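BamaA.19900.a (Balamuthia mandrillaris, PDB 6VZZ) is a glucokinase that binds glucose and probably transfers a phosphate from ATP to its 6-hydroxyl, the entry step of glycolysis. Local coordinates at residues Val39-Ile43 and Asn379-Ala385; Asp71-Ile76 and Thr122-Leu126; Cys166-Gly172 and Ile369-Thr375; Val191-Leu195 and Glu258-Arg264. All coordinates share one frame; numbering follows the deposited sequence.

Contact 1 of 4, residues Val39-Ile43 and Asn379-Ala385; sequences VGVDI and NLNLHGA
Asp42 reaches from the strand to the start of the helix and meets two asparagines. Its OD1 accepts from Asn381 ND2 at 3.2 Å, and the bond is nearly straight. The acceptor lies in the amide plane of Asn381, but the amide comes to OD1 from above the carboxylate plane. Asp42 OD2 takes a weak bond of 3.3 Å from Asn379 ND2. With CG swung opposite the backbone N (chi1 173°), Asp42 can face both amides. Leu382 packs beside this polar cluster. Its CD2 lies 3.6 Å from Asp42 N and also touches Gly40 O. One turn on, Ala385 CB rests 4.2 Å from Gly40 CA, where the strand has no side chain. Strand 37-43 is the middle strand of the five-stranded sheet of one actin-like ATPase domain, and the C-terminal helix 380-389 packs on it. Asp42 lies in the Asp-Ile-Gly-Gly-Thr sequence that is probably the first phosphate loop of this family. Asn379 is the N-cap residue of the helix. Asn381 OD1 is hydrogen-bonded to Thr150 OG1 of helix 146-159, which helps set the rotation of its amide. On the sheet itself, Val41 pairs with Cys98 and Ala100.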
loop_
_atom_site.group_PDB
_atom_site.type_symbol
_atom_site.label_atom_id
_atom_site.label_comp_id
_atom_site.label_asym_id
_atom_site.label_seq_id
_atom_site.Cartn_x
_atom_site.Cartn_y
_atom_site.Cartn_z
ATOM N N VAL A 39 28.934 10.982 3.998
ATOM C CA VAL A 39 28.709 10.003 5.056
ATOM C C VAL A 39 27.394 9.283 4.804
ATOM O O VAL A 39 26.377 9.918 4.509
ATOM C CB VAL A 39 28.689 10.666 6.448
ATOM C CG1 VAL A 39 28.340 9.635 7.528
ATOM C CG2 VAL A 39 30.019 11.325 6.742
ATOM N N GLY A 40 27.410 7.965 4.931
ATOM C CA GLY A 40 26.189 7.176 4.871
ATOM C C GLY A 40 26.094 6.265 6.074
ATOM O O GLY A 40 27.094 5.692 6.513
ATOM N N VAL A 41 24.881 6.136 6.613
ATOM C CA VAL A 41 24.649 5.354 7.822
ATOM C C VAL A 41 23.447 4.445 7.615
ATOM O O VAL A 41 22.405 4.886 7.115
ATOM C CB VAL A 41 24.429 6.241 9.061
ATOM C CG1 VAL A 41 24.367 5.380 10.324
ATOM C CG2 VAL A 41 25.528 7.260 9.170
ATOM N N ASP A 42 23.595 3.181 8.014
ATOM C CA ASP A 42 22.527 2.184 8.019
ATOM C C ASP A 42 22.238 1.856 9.481
ATOM O O ASP A 42 22.977 1.094 10.112
ATOM C CB ASP A 42 22.949 0.945 7.232
ATOM C CG ASP A 42 21.946 -0.203 7.342
ATOM O OD1 ASP A 42 20.795 0.021 7.780
ATOM O OD2 ASP A 42 22.310 -1.345 6.977
ATOM N N ILE A 43 21.179 2.442 10.030
ATOM C CA ILE A 43 20.791 2.196 11.415
ATOM C C ILE A 43 19.748 1.086 11.400
ATOM O O ILE A 43 18.576 1.319 11.089
ATOM C CB ILE A 43 20.260 3.456 12.096
ATOM C CG1 ILE A 43 21.328 4.546 12.122
ATOM C CG2 ILE A 43 19.805 3.123 13.501
ATOM C CD1 ILE A 43 20.829 5.878 12.684
ATOM N N ASN A 379 25.541 -3.878 0.906
ATOM C CA ASN A 379 24.669 -3.104 1.782
ATOM C C ASN A 379 23.980 -2.063 0.912
ATOM O O ASN A 379 24.497 -0.978 0.659
ATOM C CB ASN A 379 25.436 -2.500 2.950
ATOM C CG ASN A 379 24.522 -2.178 4.121
ATOM O OD1 ASN A 379 23.343 -1.889 3.928
ATOM N ND2 ASN A 379 25.046 -2.252 5.335
ATOM N N LEU A 380 22.807 -2.428 0.408
ATOM C CA LEU A 380 22.067 -1.538 -0.473
ATOM C C LEU A 380 21.619 -0.285 0.261
ATOM O O LEU A 380 21.494 0.777 -0.357
ATOM C CB LEU A 380 20.867 -2.281 -1.071
ATOM C CG LEU A 380 21.185 -3.312 -2.162
ATOM C CD1 LEU A 380 19.964 -4.168 -2.469
ATOM C CD2 LEU A 380 21.666 -2.632 -3.430
ATOM N N ASN A 381 21.378 -0.391 1.571
ATOM C CA ASN A 381 21.016 0.776 2.367
ATOM C C ASN A 381 22.109 1.831 2.323
ATOM O O ASN A 381 21.822 3.028 2.185
ATOM C CB ASN A 381 20.753 0.363 3.814
ATOM C CG ASN A 381 19.606 -0.611 3.939
ATOM O OD1 ASN A 381 19.033 -1.043 2.935
ATOM N ND2 ASN A 381 19.269 -0.977 5.171
ATOM N N LEU A 382 23.369 1.406 2.458
ATOM C CA LEU A 382 24.473 2.355 2.453
ATOM C C LEU A 382 24.620 3.009 1.090
ATOM O O LEU A 382 24.864 4.219 1.007
ATOM C CB LEU A 382 25.775 1.665 2.858
ATOM C CG LEU A 382 25.894 1.225 4.316
ATOM C CD1 LEU A 382 27.183 0.474 4.497
ATOM C CD2 LEU A 382 25.839 2.423 5.246
ATOM N N HIS A 383 24.473 2.229 0.012
ATOM C CA HIS A 383 24.488 2.814 -1.325
ATOM C C HIS A 383 23.395 3.863 -1.463
ATOM O O HIS A 383 23.640 4.967 -1.963
ATOM C CB HIS A 383 24.323 1.730 -2.396
ATOM C CG HIS A 383 25.578 0.974 -2.698
ATOM N ND1 HIS A 383 25.837 -0.278 -2.182
ATOM C CD2 HIS A 383 26.642 1.286 -3.473
ATOM C CE1 HIS A 383 27.007 -0.705 -2.625
ATOM N NE2 HIS A 383 27.517 0.228 -3.408
ATOM N N GLY A 384 22.180 3.533 -1.012
ATOM C CA GLY A 384 21.078 4.476 -1.100
ATOM C C GLY A 384 21.329 5.730 -0.288
ATOM O O GLY A 384 21.163 6.851 -0.779
ATOM N N ALA A 385 21.761 5.557 0.964
ATOM C CA ALA A 385 22.055 6.715 1.801
ATOM C C ALA A 385 23.124 7.590 1.167
ATOM O O ALA A 385 23.041 8.823 1.230
ATOM C CB ALA A 385 22.485 6.270 3.197
#

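Contact 2 of 4, residues Asp71-Ile76 and Thr122-Leu126; sequences DTRKLI and THRRL
The capped N-terminus of helix 72-90 docks here on the short helix and strand at 122-126, through Asp71, Thr72 and Arg73. Asp71 is the N-cap residue. Its OD1 accepts from Lys74 N at 2.8 Å, while its OD2 accepts from His123 ND1 at 2.9 Å. The second bond is bent (133°), and the ring nitrogen comes from above the carboxylate plane. The two oxygens serve the helix end and the partner segment separately. Next along, Thr72 N donates to His123 O at 2.8 Å. Thr72 OG1 lies within reach of the carbonyl oxygens of Thr122 and Arg125, and it accepts from Arg73 NE in the guanidinium plane. Arg73 CG, set beside the backbone N by chi1 (-50°), lies over the centre of the His123 ring, 3.8 Å from the centroid, a CH-pi contact. The bends at chi2 and chi3 bring NE back to Thr72 OG1. Arg73 NH1 continues to a salt bridge with Glu130. Deeper in, Ile76 CG1 slides past Leu126 CD1 at 3.8 Å. Leu75 and Leu126 both press on Ile43 of strand 37-43. Leu126 pairs by its backbone with Leu112 of strand 111-114, so the contact ties helix 72-90 to the small three-stranded sheet.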
loop_
_atom_site.group_PDB
_atom_site.type_symbol
_atom_site.label_atom_id
_atom_site.label_comp_id
_atom_site.label_asym_id
_atom_site.label_seq_id
_atom_site.Cartn_x
_atom_site.Cartn_y
_atom_site.Cartn_z
ATOM N N ASP A 71 19.857 1.214 21.285
ATOM C CA ASP A 71 19.241 2.464 21.712
ATOM C C ASP A 71 20.044 3.627 21.135
ATOM O O ASP A 71 21.208 3.476 20.754
ATOM C CB ASP A 71 19.071 2.536 23.252
ATOM C CG ASP A 71 20.342 2.915 24.011
ATOM O OD1 ASP A 71 21.403 3.166 23.416
ATOM O OD2 ASP A 71 20.277 2.965 25.259
ATOM N N THR A 72 19.400 4.790 21.057
ATOM C CA THR A 72 20.005 5.921 20.364
ATOM C C THR A 72 21.115 6.578 21.175
ATOM O O THR A 72 22.014 7.188 20.588
ATOM C CB THR A 72 18.932 6.951 20.002
ATOM O OG1 THR A 72 18.191 7.309 21.177
ATOM C CG2 THR A 72 17.977 6.383 18.943
ATOM N N ARG A 73 21.081 6.474 22.508
ATOM C CA ARG A 73 22.172 7.034 23.303
ATOM C C ARG A 73 23.483 6.312 23.009
ATOM O O ARG A 73 24.545 6.943 22.941
ATOM C CB ARG A 73 21.843 6.972 24.797
ATOM C CG ARG A 73 20.455 7.521 25.209
ATOM C CD ARG A 73 20.207 8.982 24.804
ATOM N NE ARG A 73 19.735 9.113 23.420
ATOM C CZ ARG A 73 19.628 10.269 22.769
ATOM N NH1 ARG A 73 19.960 11.404 23.371
ATOM N NH2 ARG A 73 19.207 10.294 21.512
ATOM N N LYS A 74 23.429 4.992 22.813
ATOM C CA LYS A 74 24.629 4.257 22.426
ATOM C C LYS A 74 25.076 4.617 21.011
ATOM O O LYS A 74 26.278 4.603 20.723
ATOM C CB LYS A 74 24.394 2.749 22.558
ATOM N N LEU A 75 24.138 4.952 20.122
ATOM C CA LEU A 75 24.515 5.432 18.798
ATOM C C LEU A 75 25.270 6.756 18.885
ATOM O O LEU A 75 26.299 6.945 18.225
ATOM C CB LEU A 75 23.276 5.585 17.919
ATOM C CG LEU A 75 22.695 4.303 17.324
ATOM C CD1 LEU A 75 21.580 4.625 16.341
ATOM C CD2 LEU A 75 23.794 3.491 16.645
ATOM N N ILE A 76 24.768 7.692 19.692
ATOM C CA ILE A 76 25.427 8.986 19.821
ATOM C C ILE A 76 26.874 8.805 20.265
ATOM O O ILE A 76 27.784 9.455 19.736
ATOM C CB ILE A 76 24.633 9.896 20.781
ATOM C CG1 ILE A 76 23.310 10.306 20.133
ATOM C CG2 ILE A 76 25.431 11.144 21.167
ATOM C CD1 ILE A 76 22.398 11.053 21.063
ATOM N N THR A 122 13.324 8.637 24.566
ATOM C CA THR A 122 14.657 9.190 24.334
ATOM C C THR A 122 15.600 8.140 23.758
ATOM O O THR A 122 16.451 8.451 22.915
ATOM C CB THR A 122 15.236 9.749 25.632
ATOM O OG1 THR A 122 14.259 10.575 26.273
ATOM C CG2 THR A 122 16.494 10.566 25.347
ATOM N N HIS A 123 15.456 6.890 24.194
ATOM C CA HIS A 123 16.356 5.835 23.759
ATOM C C HIS A 123 15.947 5.220 22.431
ATOM O O HIS A 123 16.707 4.424 21.874
ATOM C CB HIS A 123 16.453 4.766 24.849
ATOM C CG HIS A 123 17.188 5.232 26.072
ATOM N ND1 HIS A 123 18.200 4.503 26.660
ATOM C CD2 HIS A 123 17.077 6.370 26.799
ATOM C CE1 HIS A 123 18.670 5.164 27.703
ATOM N NE2 HIS A 123 18.004 6.299 27.810
ATOM N N ARG A 124 14.774 5.581 21.910
ATOM C CA ARG A 124 14.337 5.134 20.601
ATOM C C ARG A 124 14.412 6.219 19.541
ATOM O O ARG A 124 14.372 5.899 18.352
ATOM C CB ARG A 124 12.898 4.603 20.675
ATOM C CG ARG A 124 12.762 3.314 21.465
ATOM C CD ARG A 124 11.332 2.772 21.441
ATOM N NE ARG A 124 10.486 3.464 22.411
ATOM C CZ ARG A 124 9.514 4.317 22.094
ATOM N NH1 ARG A 124 9.234 4.583 20.822
ATOM N NH2 ARG A 124 8.813 4.902 23.056
ATOM N N ARG A 125 14.542 7.481 19.939
ATOM C CA ARG A 125 14.530 8.608 19.022
ATOM C C ARG A 125 15.915 9.233 18.910
ATOM O O ARG A 125 16.674 9.281 19.879
ATOM C CB ARG A 125 13.506 9.653 19.472
ATOM C CG ARG A 125 12.087 9.108 19.415
ATOM C CD ARG A 125 11.030 10.082 19.890
ATOM N NE ARG A 125 9.703 9.559 19.576
ATOM C CZ ARG A 125 8.575 10.011 20.110
ATOM N NH1 ARG A 125 8.613 10.999 20.997
ATOM N NH2 ARG A 125 7.409 9.468 19.766
ATOM N N LEU A 126 16.242 9.697 17.704
ATOM C CA LEU A 126 17.541 10.290 17.407
ATOM C C LEU A 126 17.317 11.565 16.608
ATOM O O LEU A 126 16.750 11.514 15.512
ATOM C CB LEU A 126 18.428 9.308 16.633
ATOM C CG LEU A 126 19.799 9.797 16.148
ATOM C CD1 LEU A 126 20.721 10.153 17.307
ATOM C CD2 LEU A 126 20.459 8.770 15.230
#

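Contact 3 of 4, residues Cys166-Gly172 and Ile369-Thr375; sequences CFKPLWG and IDLFTQT
Trp171 and Leu371 form the dense end of this strand pair. Leu371 CD2 sits over one face of the indole, 3.4 Å from the centroid of its six-membered ring, a CH-pi contact. Trp171 has CG between the backbone N and the carbonyl carbon (chi1 71°), which turns the ring back across the neighbouring strand. Arg354 adds a cation-pi contact to the same indole. Leu170 leans on Leu371, and its CG meets Thr373 CG2 at 3.7 Å. Phe167, Phe372 and Gln374 are buried on one face, and Pro169 there is partly exposed. Gln374 CB lies over the Phe167 ring, and the ring of Phe372 touches Pro169. The amide of Gln374 is satisfied from outside: OE1 accepts from Gly336 N, and NE2 donates to Lys376 O and Val378 O. The side with Lys168 and Thr375 is looser. Lys168 is exposed and touches Thr375 through its first carbons, with CB 3.6 Å from Thr375 CG2, and the rest of its chain leads away. Thr375 N binds Cys166 O at 2.7 Å. Lys168 N donates to Thr373 O and Thr373 N to Lys168 O, each at 3.0 Å. Leu170 N donates to Leu371 O, and Leu371 N to Trp171 O. Leu170 and Trp171 thus both face Leu371, a classic beta bulge. It lies in strand 167-171, an outermost strand of the six-stranded sheet of the second actin-like domain.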
loop_
_atom_site.group_PDB
_atom_site.type_symbol
_atom_site.label_atom_id
_atom_site.label_comp_id
_atom_site.label_asym_id
_atom_site.label_seq_id
_atom_site.Cartn_x
_atom_site.Cartn_y
_atom_site.Cartn_z
ATOM N N CYS A 166 24.011 -8.707 -8.099
ATOM C CA CYS A 166 23.628 -9.165 -6.770
ATOM C C CYS A 166 22.170 -9.608 -6.658
ATOM O O CYS A 166 21.732 -9.931 -5.550
ATOM C CB CYS A 166 23.919 -8.081 -5.735
ATOM S SG CYS A 166 23.172 -6.498 -6.123
ATOM N N PHE A 167 21.406 -9.644 -7.747
ATOM C CA PHE A 167 20.049 -10.175 -7.728
ATOM C C PHE A 167 19.913 -11.280 -8.762
ATOM O O PHE A 167 20.599 -11.274 -9.785
ATOM C CB PHE A 167 19.006 -9.087 -7.988
ATOM C CG PHE A 167 18.704 -8.254 -6.787
ATOM C CD1 PHE A 167 17.736 -8.652 -5.882
ATOM C CD2 PHE A 167 19.401 -7.088 -6.546
ATOM C CE1 PHE A 167 17.463 -7.900 -4.764
ATOM C CE2 PHE A 167 19.131 -6.330 -5.433
ATOM C CZ PHE A 167 18.159 -6.739 -4.540
ATOM N N LYS A 168 19.023 -12.233 -8.481
ATOM C CA LYS A 168 18.739 -13.354 -9.372
ATOM C C LYS A 168 17.233 -13.572 -9.420
ATOM O O LYS A 168 16.550 -13.420 -8.397
ATOM C CB LYS A 168 19.427 -14.651 -8.924
ATOM C CG LYS A 168 20.879 -14.799 -9.360
ATOM C CD LYS A 168 20.970 -15.131 -10.844
ATOM C CE LYS A 168 22.400 -15.035 -11.358
ATOM N NZ LYS A 168 22.979 -13.678 -11.078
ATOM N N PRO A 169 16.686 -13.906 -10.586
ATOM C CA PRO A 169 15.254 -14.220 -10.658
ATOM C C PRO A 169 14.956 -15.558 -10.005
ATOM O O PRO A 169 15.708 -16.527 -10.154
ATOM C CB PRO A 169 14.969 -14.274 -12.161
ATOM C CG PRO A 169 16.203 -13.734 -12.833
ATOM C CD PRO A 169 17.336 -13.965 -11.905
ATOM N N LEU A 170 13.858 -15.599 -9.257
ATOM C CA LEU A 170 13.325 -16.861 -8.765
ATOM C C LEU A 170 12.137 -17.347 -9.582
ATOM O O LEU A 170 11.956 -18.563 -9.721
ATOM C CB LEU A 170 12.915 -16.734 -7.293
ATOM C CG LEU A 170 14.031 -16.579 -6.256
ATOM C CD1 LEU A 170 13.463 -16.617 -4.847
ATOM C CD2 LEU A 170 15.105 -17.635 -6.425
ATOM N N TRP A 171 11.330 -16.432 -10.124
ATOM C CA TRP A 171 10.255 -16.804 -11.036
ATOM C C TRP A 171 9.703 -15.546 -11.704
ATOM O O TRP A 171 10.036 -14.419 -11.329
ATOM C CB TRP A 171 9.161 -17.603 -10.320
ATOM C CG TRP A 171 8.288 -16.863 -9.340
ATOM C CD1 TRP A 171 7.480 -15.789 -9.599
ATOM C CD2 TRP A 171 8.067 -17.200 -7.960
ATOM N NE1 TRP A 171 6.801 -15.417 -8.463
ATOM C CE2 TRP A 171 7.138 -16.272 -7.447
ATOM C CE3 TRP A 171 8.582 -18.179 -7.107
ATOM C CZ2 TRP A 171 6.710 -16.302 -6.123
ATOM C CZ3 TRP A 171 8.156 -18.204 -5.785
ATOM C CH2 TRP A 171 7.230 -17.274 -5.308
ATOM N N GLY A 172 8.875 -15.757 -12.724
ATOM C CA GLY A 172 8.251 -14.674 -13.440
ATOM C C GLY A 172 8.607 -14.657 -14.913
ATOM O O GLY A 172 9.496 -15.379 -15.371
ATOM N N ILE A 369 3.891 -11.913 -12.069
ATOM C CA ILE A 369 4.698 -11.051 -11.219
ATOM C C ILE A 369 6.097 -11.640 -11.120
ATOM O O ILE A 369 6.254 -12.833 -10.835
ATOM C CB ILE A 369 4.050 -10.908 -9.834
ATOM C CG1 ILE A 369 2.718 -10.166 -9.972
ATOM C CG2 ILE A 369 4.993 -10.224 -8.837
ATOM C CD1 ILE A 369 2.533 -9.054 -8.973
ATOM N N ASP A 370 7.114 -10.816 -11.381
ATOM C CA ASP A 370 8.500 -11.243 -11.246
ATOM C C ASP A 370 8.916 -11.254 -9.778
ATOM O O ASP A 370 8.472 -10.433 -8.976
ATOM C CB ASP A 370 9.442 -10.319 -12.028
ATOM C CG ASP A 370 9.302 -10.456 -13.531
ATOM O OD1 ASP A 370 9.535 -11.559 -14.080
ATOM O OD2 ASP A 370 8.961 -9.437 -14.172
ATOM N N LEU A 371 9.782 -12.198 -9.427
ATOM C CA LEU A 371 10.354 -12.263 -8.088
ATOM C C LEU A 371 11.866 -12.352 -8.218
ATOM O O LEU A 371 12.385 -13.242 -8.904
ATOM C CB LEU A 371 9.801 -13.453 -7.296
ATOM C CG LEU A 371 10.535 -13.805 -5.994
ATOM C CD1 LEU A 371 10.502 -12.639 -5.019
ATOM C CD2 LEU A 371 9.959 -15.064 -5.349
ATOM N N PHE A 372 12.564 -11.416 -7.586
ATOM C CA PHE A 372 14.016 -11.419 -7.544
ATOM C C PHE A 372 14.444 -11.558 -6.096
ATOM O O PHE A 372 13.713 -11.175 -5.178
ATOM C CB PHE A 372 14.622 -10.143 -8.149
ATOM C CG PHE A 372 14.111 -9.822 -9.520
ATOM C CD1 PHE A 372 14.592 -10.493 -10.625
ATOM C CD2 PHE A 372 13.146 -8.856 -9.705
ATOM C CE1 PHE A 372 14.126 -10.208 -11.893
ATOM C CE2 PHE A 372 12.670 -8.566 -10.971
ATOM C CZ PHE A 372 13.162 -9.249 -12.072
ATOM N N THR A 373 15.623 -12.122 -5.890
ATOM C CA THR A 373 16.144 -12.230 -4.541
ATOM C C THR A 373 17.628 -11.897 -4.574
ATOM O O THR A 373 18.328 -12.212 -5.542
ATOM C CB THR A 373 15.872 -13.627 -3.949
ATOM O OG1 THR A 373 16.091 -13.602 -2.532
ATOM C CG2 THR A 373 16.758 -14.696 -4.600
ATOM N N GLN A 374 18.088 -11.210 -3.537
ATOM C CA GLN A 374 19.478 -10.785 -3.478
ATOM C C GLN A 374 20.371 -11.989 -3.213
ATOM O O GLN A 374 20.090 -12.795 -2.322
ATOM C CB GLN A 374 19.651 -9.724 -2.392
ATOM C CG GLN A 374 21.016 -9.070 -2.366
ATOM C CD GLN A 374 21.123 -7.976 -1.311
ATOM O OE1 GLN A 374 20.131 -7.341 -0.945
ATOM N NE2 GLN A 374 22.328 -7.757 -0.814
ATOM N N THR A 375 21.454 -12.108 -3.986
ATOM C CA THR A 375 22.310 -13.284 -3.950
ATOM C C THR A 375 23.736 -13.016 -3.506
ATOM O O THR A 375 24.436 -13.970 -3.155
ATOM C CB THR A 375 22.367 -13.946 -5.331
ATOM O OG1 THR A 375 22.725 -12.959 -6.303
ATOM C CG2 THR A 375 21.009 -14.553 -5.698
#

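Contact 4 of 4, residues Val191-Leu195 and Glu258-Arg264; sequences VGTGL and EDIVSGR. With BGC (beta-D-glucopyranose), chain B.
The turn Val191-Leu195 runs past the loop that leads into helix 263-276, and Gly192 O accepts from Gly263 N at 2.9 Å, nearly along the C=O axis. The Gly-Thr-Gly turn joins strands 186-191 and 195-201. It is probably the second phosphate loop of the actin-like ATPase fold. Opposite it, Val261 centres an inverse gamma turn and Ser262 is the N-cap residue of the helix. Ser262 OG donates to Glu258 O at 2.8 Å and accepts from Gly265 N, so one hydroxyl ties the loop to the helix end. Glu258 carries the polar side of the contact. Its chain is extended, with CG opposite the backbone N (chi1 -174°), and this sends the carboxylate along Gly194 to the sugar. Leu195 N donates to Glu258 OE1 at 3.0 Å, from above the carboxylate plane. Glu258 OE2 turns its anti lone pair to Arg264 NH2 in a salt bridge, and it lies close to the guanidinium plane. Asn116 ND2 also donates to OE2. Four groups, glucose included, therefore fix the carboxylate. Around Val261 the contact is apolar. Val191 CG2 meets Val261 CG1 at 3.9 Å, and Leu195 CD2 packs on Val261 CB. Helix 303-327 touches both valines. A water accepts from Arg264 N and donates to Thr193 O. Asn145, Asp146, Thr115, Glu218 and His221 also bind the glucose. Its O1 hydroxyl donates to Glu258 OE1 at 2.6 Å.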
loop_
_atom_site.group_PDB
_atom_site.type_symbol
_atom_site.label_atom_id
_atom_site.label_comp_id
_atom_site.label_asym_id
_atom_site.label_seq_id
_atom_site.Cartn_x
_atom_site.Cartn_y
_atom_site.Cartn_z
ATOM N N VAL A 191 13.843 -8.968 5.225
ATOM C CA VAL A 191 13.592 -9.651 6.490
ATOM C C VAL A 191 14.866 -9.598 7.318
ATOM O O VAL A 191 15.906 -10.118 6.897
ATOM C CB VAL A 191 13.145 -11.103 6.272
ATOM C CG1 VAL A 191 12.744 -11.746 7.595
ATOM C CG2 VAL A 191 12.010 -11.170 5.274
ATOM N N GLY A 192 14.781 -8.986 8.499
ATOM C CA GLY A 192 15.905 -8.868 9.402
ATOM C C GLY A 192 15.438 -8.754 10.840
ATOM O O GLY A 192 14.639 -9.580 11.303
ATOM N N THR A 193 15.930 -7.747 11.565
ATOM C CA THR A 193 15.383 -7.474 12.892
ATOM C C THR A 193 13.902 -7.140 12.796
ATOM O O THR A 193 13.114 -7.520 13.671
ATOM C CB THR A 193 16.147 -6.332 13.566
ATOM O OG1 THR A 193 17.552 -6.592 13.499
ATOM C CG2 THR A 193 15.734 -6.200 15.027
ATOM N N GLY A 194 13.504 -6.443 11.724
ATOM C CA GLY A 194 12.107 -6.198 11.437
ATOM C C GLY A 194 11.761 -6.616 10.019
ATOM O O GLY A 194 12.607 -7.115 9.274
ATOM N N LEU A 195 10.488 -6.417 9.669
ATOM C CA LEU A 195 10.012 -6.602 8.303
ATOM C C LEU A 195 9.977 -5.239 7.614
ATOM O O LEU A 195 9.121 -4.398 7.921
ATOM C CB LEU A 195 8.638 -7.261 8.285
ATOM C CG LEU A 195 8.038 -7.474 6.892
ATOM C CD1 LEU A 195 9.093 -8.013 5.940
ATOM C CD2 LEU A 195 6.836 -8.408 6.966
ATOM N N GLU A 258 5.296 -8.734 11.139
ATOM C CA GLU A 258 6.633 -8.705 11.727
ATOM C C GLU A 258 6.732 -9.578 12.977
ATOM O O GLU A 258 7.837 -9.989 13.352
ATOM C CB GLU A 258 7.037 -7.266 12.059
ATOM C CG GLU A 258 8.483 -7.126 12.534
ATOM C CD GLU A 258 8.914 -5.682 12.753
ATOM O OE1 GLU A 258 9.000 -4.927 11.764
ATOM O OE2 GLU A 258 9.167 -5.297 13.919
ATOM N N ASP A 259 5.610 -9.893 13.623
ATOM C CA ASP A 259 5.690 -10.762 14.787
ATOM C C ASP A 259 6.036 -12.195 14.411
ATOM O O ASP A 259 6.381 -12.992 15.295
ATOM C CB ASP A 259 4.383 -10.702 15.579
ATOM C CG ASP A 259 4.157 -9.334 16.220
ATOM O OD1 ASP A 259 5.163 -8.657 16.542
ATOM O OD2 ASP A 259 2.985 -8.936 16.410
ATOM N N ILE A 260 5.978 -12.532 13.121
ATOM C CA ILE A 260 6.455 -13.810 12.624
ATOM C C ILE A 260 7.631 -13.636 11.669
ATOM O O ILE A 260 8.632 -14.365 11.763
ATOM C CB ILE A 260 5.309 -14.588 11.943
ATOM C CG1 ILE A 260 4.302 -15.069 12.988
ATOM C CG2 ILE A 260 5.834 -15.740 11.102
ATOM C CD1 ILE A 260 3.099 -15.773 12.381
ATOM N N VAL A 261 7.547 -12.649 10.782
ATOM C CA VAL A 261 8.508 -12.487 9.702
ATOM C C VAL A 261 9.604 -11.550 10.184
ATOM O O VAL A 261 9.663 -10.381 9.790
ATOM C CB VAL A 261 7.824 -11.964 8.423
ATOM C CG1 VAL A 261 8.782 -12.004 7.243
ATOM C CG2 VAL A 261 6.568 -12.765 8.139
ATOM N N SER A 262 10.480 -12.069 11.041
ATOM C CA SER A 262 11.598 -11.324 11.608
ATOM C C SER A 262 12.468 -12.319 12.355
ATOM O O SER A 262 12.109 -13.489 12.505
ATOM C CB SER A 262 11.134 -10.205 12.541
ATOM O OG SER A 262 10.513 -10.760 13.680
ATOM N N GLY A 263 13.612 -11.843 12.829
ATOM C CA GLY A 263 14.454 -12.696 13.636
ATOM C C GLY A 263 13.747 -13.201 14.878
ATOM O O GLY A 263 13.655 -14.413 15.091
ATOM N N ARG A 264 13.243 -12.285 15.712
ATOM C CA ARG A 264 12.524 -12.708 16.907
ATOM C C ARG A 264 11.269 -13.488 16.545
ATOM O O ARG A 264 10.834 -14.353 17.312
ATOM C CB ARG A 264 12.185 -11.494 17.783
ATOM C CG ARG A 264 11.124 -10.562 17.222
ATOM C CD ARG A 264 11.053 -9.251 17.999
ATOM N NE ARG A 264 9.957 -8.404 17.535
ATOM C CZ ARG A 264 10.058 -7.528 16.534
ATOM N NH1 ARG A 264 11.215 -7.377 15.893
ATOM N NH2 ARG A 264 9.003 -6.796 16.173
HETATM C C2 BGC B . 10.343 -0.604 11.005
HETATM C C3 BGC B . 10.603 -0.138 9.582
HETATM C C4 BGC B . 11.885 -0.768 9.052
HETATM C C5 BGC B . 11.804 -2.283 9.203
HETATM C C6 BGC B . 13.045 -3.013 8.747
HETATM C C1 BGC B . 10.328 -2.124 11.033
HETATM O O1 BGC B . 10.011 -2.603 12.289
HETATM O O2 BGC B . 9.104 -0.085 11.474
HETATM O O3 BGC B . 10.677 1.280 9.527
HETATM O O4 BGC B . 12.045 -0.461 7.675
HETATM O O5 BGC B . 11.593 -2.604 10.585
HETATM O O6 BGC B . 14.217 -2.428 9.275
HETATM O O HOH W 1 13.678 -9.494 15.490
#

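How the contacts relate
Contacts 1 and 2 belong to the domain of strand 37-43, contacts 3 and 4 to that of strands 186-191 and 370-374. Ile43 of contact 1 touches Leu75 and Leu126 of contact 2. Helix 380-389, which follows strand 370-374, touches the strand of contact 1 and, through Leu380, Phe167 and Gln374 of contact 3. Contacts 3 and 4 are mostly buried: one is sheet pairing with aromatic packing, the other adds a charged cluster at the glucose. Contacts 1 and 2 are partly buried and bring a carboxylate to a helix N-terminus: Asp71 caps its own helix, Asp42 binds asparagines of another. Contact 2 lies farthest out, about 20 Å between its centre and the chain's.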